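Side-chain contacts in RhCC (PDB 4U5R), which binds magnesium and probably acts as a cofactor-independent oxygenase of the tautomerase superfamily: residues B[83-86]-B[87-90]; B[44-48]-B[49-53]. The protein carries 1 engineered substitution. All blocks are in the same frame, centred on the assembly; numbering follows the deposited sequence.

Interaction 1 of 2, residues B[83-86]-B[87-90]; sequences MTVA and EEKL
Lys89 lies alongside Val85, one turn back on the same helix, and its CB, CG and CE each meet a neighbour there. CB lies 3.7 Å from Ala86 O. CG is anti to its own carbonyl carbon (chi1 -54°), which directs it toward the preceding turn, where it comes within 3.3 Å of Val85 O, the oxygen that also accepts the backbone N-H of Lys89 at an N-to-O distance of 3.0 Å. A bend at chi2 (-59°) followed by an extended chain carries CE to 4.1 Å from Val85 CG1, the two side chains pointing the same way. NZ then makes a weak hydrogen bond to Ser26 OG on helix 14-32, whose Ile27 also touches both Val85 and Lys89. These contacts belong to helix 76-90, the crossover helix of a beta-alpha-beta unit that links strand 61-68 to strand 100-107, as expected of the tautomerase superfamily. On another face, Leu90 CG rests 3.2 Å from Ala86 O, which accepts Leu90 N, and the Leu90 side chain packs on Ile103 of the sheet. Glu87 CG, anti to its own carbonyl carbon, comes 3.3 Å from Met83 O; the bend at chi2 sets the course of the carboxylate, whose OE1 is hydrogen-bonded to Trp101 NE1. Arg114 of the second subunit packs against both Met83 and Glu87. On the exposed side, Glu88 lies beside Thr84, pointing the same way, its OE2 3.8 Å from Thr84 CG2. That is a van der Waals approach to the methyl, because Thr84 OG1 is turned back to bond to Ala80 O.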
# COMPACT_ATOMS: atom_id res chain seq x y z
N MET B 83 -0.00 -9.90 -15.85
CA MET B 83 -0.14 -10.96 -14.85
C MET B 83 0.57 -12.23 -15.30
O MET B 83 1.24 -12.89 -14.51
CB MET B 83 -1.62 -11.25 -14.56
CG MET B 83 -2.41 -10.04 -14.12
SD MET B 83 -1.59 -9.01 -12.87
CE MET B 83 -1.52 -10.06 -11.41
N THR B 84 0.43 -12.55 -16.58
CA THR B 84 1.03 -13.78 -17.10
C THR B 84 2.55 -13.70 -17.01
O THR B 84 3.20 -14.62 -16.53
CB THR B 84 0.59 -14.04 -18.56
OG1 THR B 84 -0.83 -14.26 -18.59
CG2 THR B 84 1.30 -15.27 -19.12
N VAL B 85 3.12 -12.58 -17.44
CA VAL B 85 4.56 -12.43 -17.41
C VAL B 85 5.11 -12.34 -15.98
O VAL B 85 6.17 -12.90 -15.67
CB VAL B 85 4.99 -11.20 -18.23
CG1 VAL B 85 6.48 -11.00 -18.13
CG2 VAL B 85 4.58 -11.39 -19.69
N ALA B 86 4.39 -11.66 -15.09
CA ALA B 86 4.78 -11.58 -13.69
C ALA B 86 4.91 -12.98 -13.08
O ALA B 86 5.89 -13.27 -12.41
CB ALA B 86 3.78 -10.76 -12.90
N GLU B 87 3.92 -13.84 -13.32
CA GLU B 87 3.95 -15.18 -12.75
C GLU B 87 5.08 -15.99 -13.35
O GLU B 87 5.72 -16.80 -12.67
CB GLU B 87 2.61 -15.91 -12.97
CG GLU B 87 1.43 -15.29 -12.24
CD GLU B 87 1.45 -15.53 -10.73
OE1 GLU B 87 2.33 -16.26 -10.24
OE2 GLU B 87 0.57 -14.96 -10.05
N GLU B 88 5.36 -15.75 -14.63
CA GLU B 88 6.46 -16.41 -15.32
C GLU B 88 7.81 -16.11 -14.66
O GLU B 88 8.62 -17.02 -14.49
CB GLU B 88 6.47 -16.01 -16.80
CG GLU B 88 5.56 -16.88 -17.67
CD GLU B 88 5.44 -16.38 -19.11
OE1 GLU B 88 6.15 -15.42 -19.48
OE2 GLU B 88 4.62 -16.95 -19.86
N LYS B 89 8.04 -14.86 -14.28
CA LYS B 89 9.29 -14.47 -13.61
C LYS B 89 9.39 -14.98 -12.18
O LYS B 89 10.47 -15.30 -11.69
CB LYS B 89 9.43 -12.94 -13.60
CG LYS B 89 9.31 -12.30 -14.97
CD LYS B 89 10.37 -12.85 -15.92
CE LYS B 89 10.37 -12.11 -17.25
NZ LYS B 89 11.50 -12.54 -18.13
N LEU B 90 8.25 -15.03 -11.49
CA LEU B 90 8.22 -15.45 -10.09
C LEU B 90 8.39 -16.95 -9.90
O LEU B 90 8.96 -17.38 -8.90
CB LEU B 90 6.89 -15.03 -9.45
CG LEU B 90 6.57 -13.54 -9.28
CD1 LEU B 90 5.13 -13.39 -8.82
CD2 LEU B 90 7.51 -12.90 -8.29

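Interaction 2 of 2, residues B[44-48]-B[49-53]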
# COMPACT_ATOMS: atom_id res chain seq x y z
N LYS B 44 10.65 -8.16 2.18
CA LYS B 44 10.28 -8.01 3.57
C LYS B 44 10.18 -9.39 4.21
O LYS B 44 9.24 -10.15 3.95
CB LYS B 44 8.97 -7.21 3.68
CG LYS B 44 9.11 -5.77 3.15
CD LYS B 44 7.77 -5.07 2.96
CE LYS B 44 7.94 -3.61 2.60
NZ LYS B 44 6.65 -2.89 2.77
N ASP B 45 11.19 -9.73 5.01
CA ASP B 45 11.21 -10.98 5.74
C ASP B 45 10.19 -10.96 6.87
O ASP B 45 10.19 -10.04 7.70
CB ASP B 45 12.62 -11.26 6.29
CG ASP B 45 13.46 -12.12 5.36
OD1 ASP B 45 12.97 -12.48 4.27
OD2 ASP B 45 14.61 -12.42 5.71
N MET B 46 9.30 -11.95 6.87
CA MET B 46 8.29 -12.06 7.92
C MET B 46 8.62 -13.19 8.86
O MET B 46 8.73 -14.34 8.43
CB MET B 46 6.90 -12.29 7.32
CG MET B 46 6.47 -11.20 6.36
SD MET B 46 6.24 -9.59 7.17
CE MET B 46 4.83 -9.87 8.24
N PRO B 47 8.80 -12.88 10.15
CA PRO B 47 9.01 -13.92 11.16
C PRO B 47 7.85 -14.92 11.22
O PRO B 47 6.74 -14.59 10.82
CB PRO B 47 9.10 -13.12 12.47
CG PRO B 47 9.55 -11.76 12.07
CD PRO B 47 8.95 -11.52 10.71
N LYS B 48 8.13 -16.13 11.71
CA LYS B 48 7.06 -17.09 11.96
C LYS B 48 5.96 -16.46 12.83
O LYS B 48 6.23 -15.57 13.64
CB LYS B 48 7.61 -18.36 12.62
CG LYS B 48 8.50 -19.20 11.71
CD LYS B 48 8.71 -20.59 12.30
CE LYS B 48 9.66 -21.42 11.45
NZ LYS B 48 11.07 -20.95 11.58
N GLU B 49 4.73 -16.92 12.61
CA GLU B 49 3.54 -16.43 13.32
C GLU B 49 3.31 -14.93 13.11
O GLU B 49 2.88 -14.22 14.03
CB GLU B 49 3.63 -16.74 14.82
CG GLU B 49 4.07 -18.17 15.14
CD GLU B 49 3.22 -19.21 14.44
OE1 GLU B 49 2.00 -19.26 14.71
OE2 GLU B 49 3.78 -19.98 13.62
N THR B 50 3.58 -14.44 11.91
CA THR B 50 3.20 -13.07 11.56
C THR B 50 2.34 -12.97 10.30
O THR B 50 1.67 -11.97 10.09
CB THR B 50 4.44 -12.15 11.39
OG1 THR B 50 5.25 -12.58 10.29
CG2 THR B 50 5.28 -12.14 12.68
N MET B 51 2.35 -14.01 9.46
CA MET B 51 1.52 -14.02 8.26
C MET B 51 0.39 -15.02 8.47
O MET B 51 0.64 -16.22 8.56
CB MET B 51 2.31 -14.41 7.00
CG MET B 51 3.55 -13.55 6.71
SD MET B 51 4.45 -14.00 5.20
CE MET B 51 3.43 -13.27 3.91
N TYR B 52 -0.84 -14.51 8.57
CA TYR B 52 -2.00 -15.36 8.85
C TYR B 52 -2.90 -15.44 7.63
O TYR B 52 -3.39 -14.43 7.14
CB TYR B 52 -2.76 -14.84 10.08
CG TYR B 52 -2.02 -15.17 11.35
CD1 TYR B 52 -0.86 -14.50 11.68
CD2 TYR B 52 -2.45 -16.20 12.18
CE1 TYR B 52 -0.15 -14.82 12.81
CE2 TYR B 52 -1.74 -16.54 13.32
CZ TYR B 52 -0.58 -15.84 13.63
OH TYR B 52 0.14 -16.14 14.75
N VAL B 53 -3.11 -16.67 7.15
CA VAL B 53 -3.88 -16.92 5.95
C VAL B 53 -5.10 -17.74 6.37
O VAL B 53 -4.94 -18.82 6.94
CB VAL B 53 -3.05 -17.67 4.88
CG1 VAL B 53 -3.93 -18.06 3.69
CG2 VAL B 53 -1.85 -16.83 4.45
O HOH W 1 4.27 -16.14 9.49
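Thr50 closes on Pro47 in a local turn contact, side chain to backbone, at the reversal between strand 40-46 and the short strand 51-53. Thr50 OG1 donates to Pro47 O over 2.6 Å, in the carbonyl plane and on a lone pair, with a C=O...donor angle of 144°. Backbone torsions of Lys48 and Glu49 resemble a type II beta turn, the positive phi of Glu49 (60°) marking its third position. OG1 sits between the backbone N and the carbonyl carbon of Thr50 (chi1 64°), facing Pro47 O, while Thr50 CG2 meets Pro47 CB at 3.9 Å. A valine in place of this threonine would probably cost Pro47 O the hydroxyl's hydrogen bond and weaken the turn's side-chain closure. Water 1 donates to the same Pro47 O and accepts Met51 N at 2.9 Å. Met46, bent at chi2 and chi3, brings CE to 3.4 Å from Thr50 OG1, and its CB lies 3.6 Å from Met51 CG where the two methionines cross roughly at a right angle; both also pack on Phe6. One carbonyl thus receives two donors, which satisfies the buried hydroxyl and suggests that the reversal is held by Thr50 directly and by Met51 through the water.

Interactions 1 and 2 are separate local contacts, in series along the chain, with centres 23 Å apart and nearest atoms about 12 Å apart. What they share is the second subunit of the trimer. Interaction 1 meets it by side-chain packing at two of its residues; interaction 2 is tied more closely, since residues 51-53 pair antiparallel with one of that subunit's strands and Glu49 O accepts a hydrogen bond from its Lys17 NZ. Toward the magnesium site they differ. The Met83 side chain is about 10 Å from that of Ala106, an engineered replacement at a metal-binding position, with no magnesium bound to this chain, whereas residues 44-53 lie away from it.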